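Local structure of 3-oxoacyl-[acyl-carrier-protein] reductase (Sinorhizobium meliloti, 3U9L) at residues S15-L20 and A239-V244; S35-V40 and E65-S70; Q69-V74 and T122-R127; V90-A95 and I142-S147; A95-F100 and Y115-L120. The protein probably catalyses the NADPH-dependent reduction of 3-oxoacyl groups carried on acyl carrier protein, as a member of the short-chain dehydrogenase/reductase family. All blocks are in the same frame, centred on the assembly; numbering follows the deposited sequence.

Contact 1: S15-L20 and A239-V244; sequences SGFGRL and ADVSLV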
# COMPACT_ATOMS: atom_id res chain seq x y z
N SER A 15 0.08 -18.87 -15.45
CA SER A 15 0.22 -18.20 -16.73
C SER A 15 0.97 -16.88 -16.50
O SER A 15 1.51 -16.64 -15.40
CB SER A 15 -1.17 -17.88 -17.28
OG SER A 15 -1.91 -17.18 -16.28
N GLY A 16 0.99 -16.02 -17.51
CA GLY A 16 1.46 -14.64 -17.33
C GLY A 16 2.96 -14.58 -17.11
O GLY A 16 3.70 -15.41 -17.67
N PHE A 17 3.42 -13.62 -16.30
CA PHE A 17 4.86 -13.54 -16.04
C PHE A 17 5.28 -14.76 -15.30
O PHE A 17 6.38 -15.22 -15.45
CB PHE A 17 5.21 -12.39 -15.10
CG PHE A 17 4.90 -11.06 -15.64
CD1 PHE A 17 5.32 -10.69 -16.90
CD2 PHE A 17 4.19 -10.14 -14.87
CE1 PHE A 17 5.00 -9.42 -17.40
CE2 PHE A 17 3.91 -8.90 -15.35
CZ PHE A 17 4.31 -8.53 -16.60
N GLY A 18 4.41 -15.23 -14.43
CA GLY A 18 4.75 -16.35 -13.57
C GLY A 18 5.20 -17.55 -14.39
O GLY A 18 6.23 -18.17 -14.15
N ARG A 19 4.36 -17.91 -15.35
CA ARG A 19 4.63 -19.07 -16.18
C ARG A 19 5.83 -18.91 -17.10
O ARG A 19 6.62 -19.81 -17.20
CB ARG A 19 3.39 -19.39 -16.98
CG ARG A 19 3.59 -20.47 -18.00
CD ARG A 19 2.24 -21.08 -18.29
NE ARG A 19 2.16 -21.50 -19.65
CZ ARG A 19 1.00 -21.73 -20.28
NH1 ARG A 19 -0.19 -21.62 -19.66
NH2 ARG A 19 1.05 -22.06 -21.53
N LEU A 20 5.96 -17.80 -17.80
CA LEU A 20 7.10 -17.64 -18.67
C LEU A 20 8.36 -17.58 -17.83
O LEU A 20 9.47 -18.03 -18.22
CB LEU A 20 6.95 -16.33 -19.45
CG LEU A 20 5.78 -16.30 -20.45
CD1 LEU A 20 5.79 -15.03 -21.32
CD2 LEU A 20 5.82 -17.53 -21.34
N ALA A 239 5.63 -4.78 -27.57
CA ALA A 239 6.09 -4.99 -26.20
C ALA A 239 5.81 -6.45 -25.87
O ALA A 239 4.70 -6.95 -26.09
CB ALA A 239 5.37 -4.03 -25.21
N ASP A 240 6.82 -7.16 -25.39
CA ASP A 240 6.66 -8.58 -25.08
C ASP A 240 6.93 -8.89 -23.62
O ASP A 240 8.02 -8.63 -23.09
CB ASP A 240 7.62 -9.42 -25.92
CG ASP A 240 7.22 -10.91 -25.94
OD1 ASP A 240 6.56 -11.42 -24.97
OD2 ASP A 240 7.57 -11.59 -26.95
N VAL A 241 5.94 -9.52 -23.01
CA VAL A 241 5.95 -9.95 -21.64
C VAL A 241 7.15 -10.86 -21.27
O VAL A 241 7.54 -10.96 -20.12
CB VAL A 241 4.59 -10.59 -21.36
CG1 VAL A 241 4.42 -11.84 -22.20
CG2 VAL A 241 4.44 -10.90 -19.91
N SER A 242 7.75 -11.50 -22.27
CA SER A 242 8.93 -12.32 -22.08
C SER A 242 10.14 -11.47 -21.62
O SER A 242 11.12 -11.99 -21.13
CB SER A 242 9.26 -13.08 -23.36
OG SER A 242 9.28 -12.16 -24.46
N LEU A 243 10.08 -10.15 -21.81
CA LEU A 243 11.16 -9.29 -21.34
C LEU A 243 11.31 -9.44 -19.82
O LEU A 243 12.38 -9.31 -19.31
CB LEU A 243 10.82 -7.84 -21.60
CG LEU A 243 10.82 -7.49 -23.10
CD1 LEU A 243 10.19 -6.10 -23.34
CD2 LEU A 243 12.27 -7.57 -23.53
N VAL A 244 10.20 -9.66 -19.13
CA VAL A 244 10.22 -9.78 -17.69
C VAL A 244 10.91 -11.08 -17.32
O VAL A 244 11.78 -11.09 -16.46
CB VAL A 244 8.80 -9.74 -17.11
CG1 VAL A 244 8.81 -10.05 -15.61
CG2 VAL A 244 8.15 -8.38 -17.40

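Contact 2: S35-V40 and E65-S70; sequences SMRDIV and ELDVQS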
# COMPACT_ATOMS: atom_id res chain seq x y z
N SER A 35 4.28 -23.11 -8.85
CA SER A 35 3.14 -23.45 -8.02
C SER A 35 1.89 -22.65 -8.38
O SER A 35 1.98 -21.56 -8.97
CB SER A 35 3.47 -23.24 -6.53
OG SER A 35 3.31 -21.87 -6.21
N MSE A 36 0.73 -23.20 -8.03
CA MSE A 36 -0.57 -22.56 -8.35
C MSE A 36 -1.71 -23.27 -7.60
O MSE A 36 -1.53 -24.35 -7.10
CB MSE A 36 -0.84 -22.62 -9.86
CG MSE A 36 -1.10 -24.04 -10.39
SE MSE A 36 -0.66 -24.25 -12.34
CE MSE A 36 1.31 -24.13 -12.24
N ARG A 37 -2.87 -22.63 -7.53
CA ARG A 37 -4.04 -23.16 -6.84
C ARG A 37 -4.80 -24.18 -7.71
O ARG A 37 -4.76 -24.12 -8.93
CB ARG A 37 -4.99 -22.01 -6.50
CG ARG A 37 -4.38 -20.59 -6.71
CD ARG A 37 -4.25 -20.09 -8.22
NE ARG A 37 -2.88 -19.89 -8.80
CZ ARG A 37 -2.71 -19.18 -9.92
NH1 ARG A 37 -1.53 -19.04 -10.49
NH2 ARG A 37 -3.77 -18.63 -10.48
N ASP A 38 -5.48 -25.11 -7.07
CA ASP A 38 -6.44 -25.96 -7.73
C ASP A 38 -5.92 -26.64 -9.00
O ASP A 38 -6.49 -26.47 -10.06
CB ASP A 38 -7.66 -25.12 -8.12
CG ASP A 38 -8.88 -25.99 -8.45
OD1 ASP A 38 -8.81 -27.24 -8.27
OD2 ASP A 38 -9.89 -25.42 -8.88
N ILE A 39 -4.84 -27.41 -8.90
CA ILE A 39 -4.27 -27.98 -10.10
C ILE A 39 -5.16 -29.07 -10.71
O ILE A 39 -4.97 -29.42 -11.88
CB ILE A 39 -2.92 -28.63 -9.83
CG1 ILE A 39 -3.04 -29.57 -8.65
CG2 ILE A 39 -1.82 -27.58 -9.61
CD1 ILE A 39 -1.75 -30.34 -8.34
N VAL A 40 -6.09 -29.63 -9.93
CA VAL A 40 -7.00 -30.68 -10.45
C VAL A 40 -8.21 -30.10 -11.17
O VAL A 40 -8.75 -30.72 -12.09
CB VAL A 40 -7.45 -31.70 -9.38
CG1 VAL A 40 -6.26 -32.41 -8.78
CG2 VAL A 40 -8.27 -31.02 -8.29
N GLU A 65 0.86 -27.83 -6.24
CA GLU A 65 -0.33 -27.16 -5.77
C GLU A 65 -0.01 -26.26 -4.56
O GLU A 65 0.50 -26.72 -3.52
CB GLU A 65 -1.34 -28.23 -5.36
CG GLU A 65 -2.33 -27.80 -4.34
CD GLU A 65 -3.63 -27.37 -4.94
OE1 GLU A 65 -3.97 -27.87 -6.04
OE2 GLU A 65 -4.32 -26.52 -4.33
N LEU A 66 -0.35 -24.98 -4.68
CA LEU A 66 -0.08 -24.04 -3.59
C LEU A 66 -1.08 -22.90 -3.70
O LEU A 66 -1.03 -22.07 -4.61
CB LEU A 66 1.38 -23.55 -3.63
CG LEU A 66 1.95 -22.71 -2.47
CD1 LEU A 66 3.48 -22.51 -2.57
CD2 LEU A 66 1.24 -21.39 -2.44
N ASP A 67 -2.03 -22.92 -2.79
CA ASP A 67 -3.07 -21.92 -2.75
C ASP A 67 -2.63 -20.85 -1.75
O ASP A 67 -2.67 -21.10 -0.56
CB ASP A 67 -4.33 -22.58 -2.22
CG ASP A 67 -5.48 -21.62 -2.10
OD1 ASP A 67 -5.33 -20.39 -2.36
OD2 ASP A 67 -6.59 -22.10 -1.79
N VAL A 68 -2.27 -19.66 -2.22
CA VAL A 68 -1.63 -18.70 -1.32
C VAL A 68 -2.64 -18.11 -0.36
O VAL A 68 -2.26 -17.36 0.54
CB VAL A 68 -0.99 -17.54 -2.06
CG1 VAL A 68 0.21 -18.03 -2.85
CG2 VAL A 68 -2.07 -16.84 -2.99
N GLN A 69 -3.92 -18.40 -0.56
CA GLN A 69 -4.94 -17.89 0.35
C GLN A 69 -5.14 -18.88 1.51
O GLN A 69 -5.89 -18.60 2.45
CB GLN A 69 -6.25 -17.58 -0.40
CG GLN A 69 -6.21 -16.27 -1.17
CD GLN A 69 -7.45 -15.98 -2.04
OE1 GLN A 69 -8.23 -15.06 -1.74
NE2 GLN A 69 -7.61 -16.73 -3.12
N SER A 70 -4.46 -20.03 1.48
CA SER A 70 -4.61 -21.02 2.54
C SER A 70 -3.29 -21.31 3.22
O SER A 70 -2.38 -21.87 2.59
CB SER A 70 -5.24 -22.31 1.99
OG SER A 70 -4.91 -23.40 2.83
O HOH W 1 1.14 -20.46 -5.86
O HOH W 2 -6.07 -29.60 -6.57

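Contact 3: Q69-V74 and T122-R127; sequences QSQVSV and TQRVNR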
# COMPACT_ATOMS: atom_id res chain seq x y z
N GLN A 69 -3.92 -18.40 -0.56
CA GLN A 69 -4.94 -17.89 0.35
C GLN A 69 -5.14 -18.88 1.51
O GLN A 69 -5.89 -18.60 2.45
CB GLN A 69 -6.25 -17.58 -0.40
CG GLN A 69 -6.21 -16.27 -1.17
CD GLN A 69 -7.45 -15.98 -2.04
OE1 GLN A 69 -8.23 -15.06 -1.74
NE2 GLN A 69 -7.61 -16.73 -3.12
N SER A 70 -4.46 -20.03 1.48
CA SER A 70 -4.61 -21.02 2.54
C SER A 70 -3.29 -21.31 3.22
O SER A 70 -2.38 -21.87 2.59
CB SER A 70 -5.24 -22.31 1.99
OG SER A 70 -4.91 -23.40 2.83
N GLN A 71 -3.16 -20.95 4.51
CA GLN A 71 -1.87 -21.24 5.19
C GLN A 71 -1.56 -22.72 5.15
O GLN A 71 -0.43 -23.13 4.93
CB GLN A 71 -1.81 -20.73 6.63
CG GLN A 71 -0.36 -20.89 7.22
CD GLN A 71 0.57 -19.81 6.69
OE1 GLN A 71 0.23 -18.63 6.76
NE2 GLN A 71 1.76 -20.19 6.21
N VAL A 72 -2.59 -23.54 5.35
CA VAL A 72 -2.42 -25.00 5.30
C VAL A 72 -1.90 -25.46 3.95
O VAL A 72 -0.93 -26.23 3.88
CB VAL A 72 -3.73 -25.72 5.66
CG1 VAL A 72 -3.67 -27.20 5.19
CG2 VAL A 72 -3.93 -25.64 7.18
N SER A 73 -2.49 -24.97 2.87
CA SER A 73 -1.94 -25.23 1.54
C SER A 73 -0.47 -24.81 1.38
O SER A 73 0.38 -25.56 0.90
CB SER A 73 -2.78 -24.55 0.47
OG SER A 73 -2.27 -24.93 -0.80
N VAL A 74 -0.19 -23.57 1.77
CA VAL A 74 1.17 -23.04 1.68
C VAL A 74 2.14 -23.92 2.45
O VAL A 74 3.20 -24.29 1.94
CB VAL A 74 1.21 -21.55 2.19
CG1 VAL A 74 2.65 -21.08 2.34
CG2 VAL A 74 0.46 -20.67 1.24
N THR A 122 1.78 -13.18 0.16
CA THR A 122 3.24 -13.18 0.35
C THR A 122 3.62 -13.43 1.81
O THR A 122 4.64 -14.01 2.10
CB THR A 122 3.86 -11.84 -0.13
OG1 THR A 122 3.51 -10.77 0.80
CG2 THR A 122 3.32 -11.54 -1.63
N GLN A 123 2.81 -12.95 2.74
CA GLN A 123 3.11 -13.14 4.13
C GLN A 123 2.96 -14.63 4.54
O GLN A 123 3.79 -15.17 5.31
CB GLN A 123 2.24 -12.21 4.98
CG GLN A 123 2.60 -12.12 6.51
CD GLN A 123 4.00 -11.59 6.79
OE1 GLN A 123 4.68 -11.05 5.90
NE2 GLN A 123 4.46 -11.78 8.06
N ARG A 124 1.91 -15.29 4.07
CA ARG A 124 1.77 -16.73 4.29
C ARG A 124 2.97 -17.47 3.76
O ARG A 124 3.55 -18.31 4.43
CB ARG A 124 0.48 -17.27 3.62
CG ARG A 124 -0.75 -16.83 4.34
CD ARG A 124 -2.03 -17.41 3.75
NE ARG A 124 -3.12 -16.66 4.34
CZ ARG A 124 -3.79 -15.69 3.72
NH1 ARG A 124 -3.57 -15.41 2.44
NH2 ARG A 124 -4.70 -15.03 4.39
N VAL A 125 3.34 -17.18 2.53
CA VAL A 125 4.47 -17.83 1.91
C VAL A 125 5.77 -17.51 2.65
O VAL A 125 6.59 -18.41 2.94
CB VAL A 125 4.57 -17.49 0.39
CG1 VAL A 125 5.90 -18.10 -0.22
CG2 VAL A 125 3.37 -18.05 -0.33
N ASN A 126 5.99 -16.23 2.96
CA ASN A 126 7.20 -15.88 3.70
C ASN A 126 7.30 -16.56 5.08
O ASN A 126 8.37 -17.05 5.48
CB ASN A 126 7.32 -14.35 3.84
CG ASN A 126 7.86 -13.72 2.59
OD1 ASN A 126 8.64 -14.33 1.90
ND2 ASN A 126 7.44 -12.51 2.29
N ARG A 127 6.20 -16.55 5.82
CA ARG A 127 6.22 -17.13 7.14
C ARG A 127 6.54 -18.64 7.08
O ARG A 127 7.17 -19.20 8.00
CB ARG A 127 4.92 -16.85 7.89
CG ARG A 127 4.95 -15.44 8.55
CD ARG A 127 3.58 -15.07 9.22
NE ARG A 127 3.13 -16.07 10.20
CZ ARG A 127 3.61 -16.20 11.43
NH1 ARG A 127 3.13 -17.17 12.22
NH2 ARG A 127 4.56 -15.39 11.89
O HOH W 3 1.03 -17.55 9.11

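Contact 4: V90-A95 and I142-S147; sequences VLIHNA and IWISSS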
# COMPACT_ATOMS: atom_id res chain seq x y z
N VAL A 90 15.78 -19.54 -4.12
CA VAL A 90 15.14 -18.36 -4.69
C VAL A 90 13.62 -18.50 -4.49
O VAL A 90 13.00 -19.53 -4.88
CB VAL A 90 15.44 -18.21 -6.23
CG1 VAL A 90 14.83 -16.95 -6.80
CG2 VAL A 90 16.92 -18.28 -6.50
N LEU A 91 13.02 -17.47 -3.91
CA LEU A 91 11.60 -17.42 -3.65
C LEU A 91 11.05 -16.25 -4.49
O LEU A 91 11.51 -15.09 -4.33
CB LEU A 91 11.37 -17.22 -2.15
CG LEU A 91 9.93 -17.01 -1.68
CD1 LEU A 91 9.12 -18.26 -2.11
CD2 LEU A 91 9.84 -16.79 -0.15
N ILE A 92 10.15 -16.57 -5.41
CA ILE A 92 9.59 -15.56 -6.32
C ILE A 92 8.13 -15.29 -6.00
O ILE A 92 7.24 -16.12 -6.27
CB ILE A 92 9.85 -15.88 -7.84
CG1 ILE A 92 11.31 -16.31 -8.10
CG2 ILE A 92 9.45 -14.68 -8.71
CD1 ILE A 92 11.62 -16.62 -9.63
N HIS A 93 7.89 -14.13 -5.39
CA HIS A 93 6.54 -13.72 -5.06
C HIS A 93 5.87 -13.10 -6.29
O HIS A 93 6.18 -11.97 -6.69
CB HIS A 93 6.54 -12.70 -3.92
CG HIS A 93 6.90 -13.28 -2.59
ND1 HIS A 93 6.04 -14.07 -1.88
CD2 HIS A 93 8.04 -13.18 -1.86
CE1 HIS A 93 6.61 -14.42 -0.73
NE2 HIS A 93 7.82 -13.90 -0.70
N ASN A 94 4.92 -13.81 -6.86
CA ASN A 94 4.29 -13.35 -8.09
C ASN A 94 2.78 -13.46 -8.01
O ASN A 94 2.08 -12.67 -8.62
CB ASN A 94 4.82 -14.15 -9.29
CG ASN A 94 4.04 -13.87 -10.59
OD1 ASN A 94 4.17 -12.81 -11.19
ND2 ASN A 94 3.26 -14.83 -11.02
N ALA A 95 2.23 -14.42 -7.27
CA ALA A 95 0.74 -14.41 -7.18
C ALA A 95 0.12 -12.97 -7.14
O ALA A 95 0.55 -12.11 -6.37
CB ALA A 95 0.25 -15.30 -5.94
N ILE A 142 12.68 -12.57 -4.66
CA ILE A 142 12.37 -11.70 -5.78
C ILE A 142 10.90 -11.39 -5.69
O ILE A 142 10.05 -12.29 -5.59
CB ILE A 142 12.71 -12.41 -7.16
CG1 ILE A 142 14.18 -12.81 -7.24
CG2 ILE A 142 12.31 -11.57 -8.35
CD1 ILE A 142 14.58 -13.45 -8.56
N TRP A 143 10.55 -10.11 -5.75
CA TRP A 143 9.15 -9.73 -5.69
C TRP A 143 8.78 -9.16 -7.05
O TRP A 143 9.56 -8.39 -7.63
CB TRP A 143 8.98 -8.64 -4.62
CG TRP A 143 9.40 -9.03 -3.21
CD1 TRP A 143 10.70 -9.18 -2.73
CD2 TRP A 143 8.54 -9.26 -2.10
NE1 TRP A 143 10.68 -9.50 -1.36
CE2 TRP A 143 9.37 -9.54 -0.95
CE3 TRP A 143 7.14 -9.25 -1.93
CZ2 TRP A 143 8.83 -9.82 0.30
CZ3 TRP A 143 6.62 -9.48 -0.68
CH2 TRP A 143 7.45 -9.79 0.41
N ILE A 144 7.62 -9.51 -7.57
CA ILE A 144 7.14 -8.86 -8.80
C ILE A 144 6.26 -7.76 -8.35
O ILE A 144 5.17 -7.98 -7.80
CB ILE A 144 6.33 -9.80 -9.73
CG1 ILE A 144 7.05 -11.11 -9.94
CG2 ILE A 144 5.93 -9.06 -11.07
CD1 ILE A 144 8.44 -10.95 -10.43
N SER A 145 6.74 -6.54 -8.53
CA SER A 145 6.06 -5.41 -8.01
C SER A 145 5.29 -4.86 -9.21
O SER A 145 4.84 -5.64 -10.06
CB SER A 145 7.09 -4.41 -7.51
OG SER A 145 6.49 -3.31 -6.89
N SER A 146 5.18 -3.53 -9.30
CA SER A 146 4.37 -2.90 -10.33
C SER A 146 4.84 -1.46 -10.56
O SER A 146 5.00 -0.71 -9.62
CB SER A 146 2.91 -2.91 -9.86
OG SER A 146 2.07 -2.27 -10.76
N SER A 147 5.00 -1.07 -11.82
CA SER A 147 5.35 0.33 -12.13
C SER A 147 4.35 1.31 -11.52
O SER A 147 4.68 2.48 -11.26
CB SER A 147 5.40 0.51 -13.67
OG SER A 147 4.11 0.52 -14.24

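Contact 5: A95-F100 and Y115-L120; sequences AGHMVF and YDINVL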
# COMPACT_ATOMS: atom_id res chain seq x y z
N ALA A 95 2.23 -14.42 -7.27
CA ALA A 95 0.74 -14.41 -7.18
C ALA A 95 0.12 -12.97 -7.14
O ALA A 95 0.55 -12.11 -6.37
CB ALA A 95 0.25 -15.30 -5.94
N GLY A 96 -0.91 -12.71 -7.96
CA GLY A 96 -1.53 -11.39 -8.03
C GLY A 96 -2.88 -11.42 -8.74
O GLY A 96 -3.31 -12.47 -9.24
N HIS A 97 -3.59 -10.30 -8.76
CA HIS A 97 -4.93 -10.27 -9.37
C HIS A 97 -5.42 -8.84 -9.29
O HIS A 97 -5.30 -8.23 -8.21
CB HIS A 97 -5.95 -11.14 -8.58
CG HIS A 97 -7.37 -11.03 -9.07
ND1 HIS A 97 -8.41 -10.57 -8.28
CD2 HIS A 97 -7.92 -11.30 -10.28
CE1 HIS A 97 -9.53 -10.56 -8.97
NE2 HIS A 97 -9.26 -11.00 -10.20
N MSE A 98 -5.93 -8.34 -10.42
CA MSE A 98 -6.36 -6.96 -10.54
C MSE A 98 -7.88 -6.74 -10.82
O MSE A 98 -8.61 -7.71 -11.06
CB MSE A 98 -5.49 -6.26 -11.59
CG MSE A 98 -5.92 -6.25 -13.02
SE MSE A 98 -4.19 -5.69 -13.94
CE MSE A 98 -4.87 -4.33 -15.23
N VAL A 99 -8.32 -5.48 -10.76
CA VAL A 99 -9.74 -5.13 -10.92
C VAL A 99 -9.84 -3.77 -11.56
O VAL A 99 -8.86 -3.01 -11.54
CB VAL A 99 -10.49 -5.08 -9.58
CG1 VAL A 99 -10.44 -6.43 -8.84
CG2 VAL A 99 -9.92 -4.01 -8.71
N PHE A 100 -11.02 -3.44 -12.07
CA PHE A 100 -11.22 -2.17 -12.75
C PHE A 100 -12.59 -1.58 -12.43
O PHE A 100 -13.60 -2.28 -12.52
CB PHE A 100 -11.16 -2.35 -14.28
CG PHE A 100 -11.14 -1.05 -15.04
CD1 PHE A 100 -9.94 -0.38 -15.25
CD2 PHE A 100 -12.30 -0.52 -15.61
CE1 PHE A 100 -9.87 0.81 -15.98
CE2 PHE A 100 -12.25 0.68 -16.35
CZ PHE A 100 -11.04 1.33 -16.54
N TYR A 115 -6.14 -7.14 -1.07
CA TYR A 115 -5.07 -7.23 -0.12
C TYR A 115 -4.70 -8.70 0.20
O TYR A 115 -3.56 -9.03 0.22
CB TYR A 115 -5.39 -6.49 1.15
CG TYR A 115 -4.20 -6.01 1.90
CD1 TYR A 115 -3.40 -5.03 1.39
CD2 TYR A 115 -3.89 -6.50 3.15
CE1 TYR A 115 -2.35 -4.58 2.05
CE2 TYR A 115 -2.83 -6.05 3.82
CZ TYR A 115 -2.07 -5.08 3.28
OH TYR A 115 -1.01 -4.62 3.91
N ASP A 116 -5.69 -9.53 0.45
CA ASP A 116 -5.47 -10.93 0.71
C ASP A 116 -4.67 -11.53 -0.44
O ASP A 116 -3.62 -12.05 -0.27
CB ASP A 116 -6.78 -11.69 0.91
CG ASP A 116 -6.57 -13.12 1.44
OD1 ASP A 116 -5.58 -13.44 2.03
OD2 ASP A 116 -7.45 -13.93 1.31
N ILE A 117 -5.20 -11.39 -1.62
CA ILE A 117 -4.53 -11.98 -2.82
C ILE A 117 -3.14 -11.42 -3.14
O ILE A 117 -2.22 -12.16 -3.55
CB ILE A 117 -5.40 -11.82 -4.09
CG1 ILE A 117 -6.77 -12.50 -3.91
CG2 ILE A 117 -4.68 -12.47 -5.30
CD1 ILE A 117 -7.77 -12.31 -5.14
N ASN A 118 -2.97 -10.13 -3.00
CA ASN A 118 -1.74 -9.51 -3.50
C ASN A 118 -0.69 -9.30 -2.39
O ASN A 118 0.50 -9.19 -2.69
CB ASN A 118 -2.06 -8.19 -4.16
CG ASN A 118 -2.72 -8.36 -5.55
OD1 ASN A 118 -2.05 -8.66 -6.52
ND2 ASN A 118 -4.04 -8.12 -5.64
N VAL A 119 -1.12 -9.28 -1.14
CA VAL A 119 -0.20 -9.05 -0.02
C VAL A 119 -0.16 -10.16 1.04
O VAL A 119 0.91 -10.69 1.38
CB VAL A 119 -0.52 -7.67 0.68
CG1 VAL A 119 0.40 -7.47 1.89
CG2 VAL A 119 -0.32 -6.49 -0.30
N LEU A 120 -1.31 -10.52 1.60
CA LEU A 120 -1.36 -11.52 2.65
C LEU A 120 -0.82 -12.84 2.10
O LEU A 120 -0.21 -13.63 2.80
CB LEU A 120 -2.79 -11.70 3.14
CG LEU A 120 -3.44 -10.50 3.85
CD1 LEU A 120 -4.72 -10.98 4.58
CD2 LEU A 120 -2.48 -9.82 4.81
O HOH W 4 0.93 -9.15 -5.42

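Contact 1: S15-L20 and A239-V244
Phe-17 reaches across to Val-241 and Val-244, the CD1/CE1 side of its ring meeting both valines. Val-244 crosses the phenylalanine at about a right angle, and its CG1 lies 4.2 Å from the Phe-17 ring centroid, 29° off the ring normal, an off-centre CH-pi contact. At the ring's edge, in its plane, sits Val-241 O. The ring is delivered by a first torsion that sets CG anti to the carbonyl carbon (chi1 -64°). One helical turn on, Leu-20 crosses Val-241 at about a right angle, with its CD1 3.6 Å from Val-241 CG1. Ahead of Phe-17, Gly-16 suits its positive phi, in what is by sequence probably the glycine-rich cofactor-binding turn of SDR enzymes. On the other segment, Asp-240 OD1 caps the incoming helix by accepting from Ser-242 N at 3.0 Å, nearly straight at 175°. With no hydrogen bond between 15-20 and 239-244, the contact here rests on apolar packing.

Contact 2: S35-V40 and E65-S70
At the end of two neighbouring parallel strands of the Rossmann-type sheet, Met-36 (selenomethionine) bridges to Glu-65, and Met-36 O accepts from Leu-66 N at 2.8 Å. The same oxygen receives a CA-H contact from Glu-65. Regular strand pairing ends here, and the Glu-65 side chain takes over: it bends at chi2 (97°) and turns its carboxylate to the backbone of Asp-38 and Ile-39, just after strand 31-36. OE1 accepts from Ile-39 N at 3.0 Å on the syn side, almost straight at 168°, while OE2 takes a weak bond from Asp-38 N. A water donates to OE1 at 2.8 Å. In SDR enzymes the loop after strand 31-36 commonly shapes the adenosine end of the cofactor site, and Arg-37 stands where a basic residue would be consistent with NADPH. A leucine in place of Glu-65 would probably leave the amides of Asp-38 and Ile-39 without their acceptor and the loop freer to shift. Earlier on the strand, Ser-35 CB packs on Leu-66 CB at 3.6 Å; Ser-35 is small enough for this buried place, and its OG bonds to Ile-10 O and meets a water that donates to Leu-66 O. Asp-67 OD1 accepts from Gln-69 N, closing an Asx turn.

Contact 3: Q69-V74 and T122-R127
Gln-71 and Val-74, at the start of helix 71-85, press against Arg-124 and Val-125 of helix 108-136, two helices that pack side by side on one face of the Rossmann-type sheet. The tight part is inward. Val-74 CG1 reaches Val-125 CA at 3.7 Å and Val-125 CG2 at 4.1 Å, compact branched side chains that pack closely where the helices meet. Next to them the Gln-71 chain bends at chi2 (77°), carrying its amide obliquely over the Arg-124 stem; NE2 donates to Arg-124 O at 3.1 Å, with that oxygen near the amide plane, and also bonds to Asp-75. Arg-124 runs extended from CG to NE past Gln-71, and Gln-69 O lies over the centre of its guanidinium, 3.7 Å above the plane. The charge is met by a salt bridge to Asp-116, and NH1 also bonds to Val-68 O, which should hold the group in place. The outer side is bridged by a water and lies against the second subunit: Arg-127 NH2 pairs with Asp-208 of that neighbouring chain. Water 3 joins the helices there, donating to Gln-71 OE1 at 2.7 Å and accepting from Arg-127 NE in the guanidinium plane at 2.8 Å.

Contact 4: V90-A95 and I142-S147
Backbone pairing comes first: strand segments 90-93 and 142-144 run parallel, 14° apart, and Ile-142 N donates to Leu-91 O at 2.8 Å, His-93 N to Ile-142 O at 2.8 Å, and Ile-144 N to His-93 O at 3.0 Å, all three lying nearly along the C=O axis. Stacking comes next. On one face of the sheet His-93 and Trp-143, both with CG anti to the carbonyl carbon (chi1 -71° in the histidine), lie side by side, pointing the same way, in a face-to-face stack with the imidazole and six-membered ring centroids 4.4 Å apart and the planes at 28°. His-93 CD2 sits over the centre of the tryptophan ring. Apolar packing occupies the other face, where Ile-92 CG2 meets Ile-142 CG2 and Ile-144 CD1, each at 4.2 Å, and Val-90 CG1 touches Ile-142 CD1 at 3.9 Å; beta-branched residues suit these extended, buried positions. These are central strands of the Rossmann-type fold. Three main-chain bonds fix the register, while the bond from His-93 NE2 to Asn-126 of the overlying helix 108-136 satisfies that nitrogen inside the core, so a polar ring can be buried against an aromatic partner.

Contact 5: A95-F100 and Y115-L120
The Asn-118 amide meets the backbone of His-97 with both its ends, brought there by a first torsion that sets CG anti to the carbonyl carbon (chi1 -75°). ND2 donates to His-97 O at 2.9 Å, nearly straight at 177°, with the acceptor only 3° out of the amide plane; OD1 accepts from His-97 N at 3.2 Å, tilted from its carbonyl plane. The His-97 ring is met obliquely by Ile-117, whose CD1 lies 3.6 Å from ND1, a buried nitrogen with no partner in the model, while CG2 packs on His-97 CB at 3.8 Å. Gly-96 fits because a side chain there would crowd Asn-118 OD1, already 3.2 Å from its CA. The loop continues an Asn-Ala-Gly sequence like that of SDR enzymes, and Asn-118 matches in sequence the asparagine of their active-site tetrad. Replacing Asn-118 by an alanine would take away the amide and is likely to leave both His-97 backbone groups without their mate and this part of the loop less firmly held. The helix widens to a pi-type turn, Tyr-115 O accepting from Val-119 N and Leu-120 N on opposite faces.

The five contacts lie along one Rossmann-type sheet and its flanking helices. Contacts 2 and 3 share Gln-69 and Ser-70 and join at Asp-67 N with Ser-73 OG, 2.8 Å apart. Contact 3 meets the sheet at contact 4 through Asn-126 OD1 and His-93 NE2, also 2.8 Å. Contacts 4 and 5 share Ala-95, and Val-68 CG2 of contact 2 lies 4.1 Å from Ala-95 CB. Contact 1, centred about 13 Å from the centre of contact 4, touches it where Gly-18 CA comes within 3.3 Å of Asn-94 ND2, but its centre lies about 24 Å from that of contact 3. By family analogy, contacts 1, 2 and 5 probably border the cofactor and substrate site; contacts 3 and 5 both touch the second subunit.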